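Local coordinates for arginine kinase (Anthopleura japonica, PDB 4RF7), which catalyses the reversible transfer of phosphate from ATP to L-arginine, giving the energy-storing phosphagen phosphoarginine and ADP, at residues S129-V134 against R287-V292. Sequence-based numbering, arbitrary orientation.
Sequences STRIRV and RASVHV. With ARG (arginine), chain H.
The guanidinium of Arg133 has CB of Arg287 over one face, offset toward the rim, 3.8 Å from Arg133 NH2; its NH1 bonds to Asn281 OD1 and Gly285 O. Over one face of the His291 ring lies the guanidinium of a bound arginine, its CZ 3.4 Å above the ring centre, while Ser129 OG is 3.3 Å from His291 CB. The Arg131 guanidinium has ligand N over one face, toward the rim, and water 1 in plane at its edge, accepting from NH2 at 2.7 Å. That water donates to Ser289 OG and Arg287 O; its bond from Arg287 NH2 is weak. With CG anti to the backbone N (chi1 180°) and the chain extended, Arg131 runs alongside the ligand, its CD 3.7 Å from ligand NE. Arg287 crosses Arg131 nearly at a right angle, their NH2 atoms 3.8 Å apart. The two strands bearing these groups pair antiparallel mid-sheet; Ser289 N to Arg131 O, 2.7 Å, is one of five backbone bonds. On the other face Ile132 CG1 meets Ala288 CB, and Ile132 packs against helix 246-264. Three arginines on one face suit an anion, consistent with the predicted ATP site; here ligand OXT, 3.0 Å from Arg287 NH2, and Asp333, salt-bridged to Arg287 NH1, probably temper the charge of Arg287 beside Arg131.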
loop_
_atom_site.group_PDB
_atom_site.type_symbol
_atom_site.label_atom_id
_atom_site.label_comp_id
_atom_site.label_asym_id
_atom_site.label_seq_id
_atom_site.Cartn_x
_atom_site.Cartn_y
_atom_site.Cartn_z
ATOM N N SER A 129 3.784 5.387 -2.965
ATOM C CA SER A 129 4.551 4.224 -3.396
ATOM C C SER A 129 5.788 4.605 -4.206
ATOM O O SER A 129 5.859 5.697 -4.777
ATOM C CB SER A 129 3.668 3.285 -4.216
ATOM O OG SER A 129 3.192 3.928 -5.387
ATOM N N THR A 130 6.752 3.688 -4.249
ATOM C CA THR A 130 8.009 3.894 -4.965
ATOM C C THR A 130 8.333 2.642 -5.786
ATOM O O THR A 130 8.071 1.519 -5.349
ATOM C CB THR A 130 9.156 4.176 -3.979
ATOM O OG1 THR A 130 8.874 5.369 -3.234
ATOM C CG2 THR A 130 10.477 4.349 -4.709
ATOM N N ARG A 131 8.899 2.831 -6.975
ATOM C CA ARG A 131 9.168 1.710 -7.871
ATOM C C ARG A 131 10.394 1.980 -8.737
ATOM O O ARG A 131 10.535 3.068 -9.309
ATOM C CB ARG A 131 7.945 1.457 -8.756
ATOM C CG ARG A 131 8.088 0.310 -9.753
ATOM C CD ARG A 131 6.891 0.295 -10.697
ATOM N NE ARG A 131 6.853 -0.898 -11.538
ATOM C CZ ARG A 131 7.366 -0.970 -12.763
ATOM N NH1 ARG A 131 7.279 -2.100 -13.450
ATOM N NH2 ARG A 131 7.961 0.086 -13.305
ATOM N N ILE A 132 11.285 0.995 -8.827
ATOM C CA ILE A 132 12.429 1.091 -9.728
ATOM C C ILE A 132 12.571 -0.180 -10.562
ATOM O O ILE A 132 12.687 -1.284 -10.022
ATOM C CB ILE A 132 13.752 1.348 -8.983
ATOM C CG1 ILE A 132 13.646 2.590 -8.096
ATOM C CG2 ILE A 132 14.892 1.522 -9.981
ATOM C CD1 ILE A 132 14.871 2.831 -7.225
ATOM N N ARG A 133 12.563 -0.009 -11.880
ATOM C CA ARG A 133 12.683 -1.119 -12.814
ATOM C C ARG A 133 13.935 -0.946 -13.665
ATOM O O ARG A 133 14.274 0.175 -14.040
ATOM C CB ARG A 133 11.454 -1.150 -13.723
ATOM C CG ARG A 133 11.553 -2.098 -14.907
ATOM C CD ARG A 133 11.069 -1.415 -16.172
ATOM N NE ARG A 133 12.168 -0.920 -16.998
ATOM C CZ ARG A 133 12.016 -0.144 -18.068
ATOM N NH1 ARG A 133 13.080 0.251 -18.756
ATOM N NH2 ARG A 133 10.807 0.244 -18.449
ATOM N N VAL A 134 14.630 -2.046 -13.952
ATOM C CA VAL A 134 15.694 -2.040 -14.960
ATOM C C VAL A 134 15.525 -3.208 -15.933
ATOM O O VAL A 134 15.021 -4.270 -15.562
ATOM C CB VAL A 134 17.118 -2.086 -14.339
ATOM C CG1 VAL A 134 17.437 -0.789 -13.605
ATOM C CG2 VAL A 134 17.267 -3.285 -13.409
ATOM N N ARG A 287 13.377 2.606 -15.380
ATOM C CA ARG A 287 12.236 3.468 -15.110
ATOM C C ARG A 287 12.070 3.578 -13.598
ATOM O O ARG A 287 11.618 2.634 -12.944
ATOM C CB ARG A 287 10.946 2.931 -15.737
ATOM C CG ARG A 287 9.751 3.858 -15.501
ATOM C CD ARG A 287 8.461 3.350 -16.124
ATOM N NE ARG A 287 7.399 4.349 -16.017
ATOM C CZ ARG A 287 6.577 4.465 -14.978
ATOM N NH1 ARG A 287 5.644 5.407 -14.968
ATOM N NH2 ARG A 287 6.686 3.641 -13.944
ATOM N N ALA A 288 12.455 4.721 -13.040
ATOM C CA ALA A 288 12.248 4.986 -11.618
ATOM C C ALA A 288 10.988 5.825 -11.456
ATOM O O ALA A 288 10.793 6.796 -12.192
ATOM C CB ALA A 288 13.442 5.712 -11.027
ATOM N N SER A 289 10.136 5.464 -10.497
ATOM C CA SER A 289 8.867 6.170 -10.330
ATOM C C SER A 289 8.365 6.271 -8.889
ATOM O O SER A 289 8.677 5.431 -8.037
ATOM C CB SER A 289 7.784 5.547 -11.210
ATOM O OG SER A 289 7.551 4.198 -10.856
ATOM N N VAL A 290 7.580 7.316 -8.635
ATOM C CA VAL A 290 6.975 7.558 -7.332
ATOM C C VAL A 290 5.536 8.029 -7.532
ATOM O O VAL A 290 5.267 8.852 -8.413
ATOM C CB VAL A 290 7.763 8.633 -6.537
ATOM C CG1 VAL A 290 7.013 9.039 -5.273
ATOM C CG2 VAL A 290 9.158 8.137 -6.184
ATOM N N HIS A 291 4.611 7.482 -6.745
ATOM C CA HIS A 291 3.260 8.021 -6.678
ATOM C C HIS A 291 3.202 8.985 -5.501
ATOM O O HIS A 291 3.514 8.609 -4.366
ATOM C CB HIS A 291 2.222 6.913 -6.499
ATOM C CG HIS A 291 1.987 6.088 -7.739
ATOM N ND1 HIS A 291 1.119 5.030 -7.767
ATOM C CD2 HIS A 291 2.518 6.189 -8.974
ATOM C CE1 HIS A 291 1.116 4.494 -8.973
ATOM N NE2 HIS A 291 1.965 5.185 -9.736
ATOM N N VAL A 292 2.816 10.228 -5.772
ATOM C CA VAL A 292 2.770 11.250 -4.734
ATOM C C VAL A 292 1.560 12.157 -4.936
ATOM O O VAL A 292 1.204 12.496 -6.069
ATOM C CB VAL A 292 4.084 12.068 -4.699
ATOM C CG1 VAL A 292 4.315 12.764 -6.033
ATOM C CG2 VAL A 292 4.076 13.075 -3.554
HETATM N N ARG H . 3.318 -0.957 -14.143
HETATM C CA ARG H . 2.770 0.170 -13.398
HETATM C C ARG H . 3.166 1.491 -14.050
HETATM O O ARG H . 2.481 1.993 -14.944
HETATM C CB ARG H . 3.252 0.133 -11.945
HETATM C CG ARG H . 2.585 1.152 -11.034
HETATM C CD ARG H . 3.261 1.221 -9.676
HETATM N NE ARG H . 4.121 2.395 -9.544
HETATM C CZ ARG H . 4.338 3.030 -8.397
HETATM N NH1 ARG H . 3.756 2.599 -7.292
HETATM N NH2 ARG H . 5.130 4.092 -8.354
HETATM O OXT ARG H . 4.186 2.090 -13.708
HETATM O O HOH W 1 8.902 2.374 -12.258
#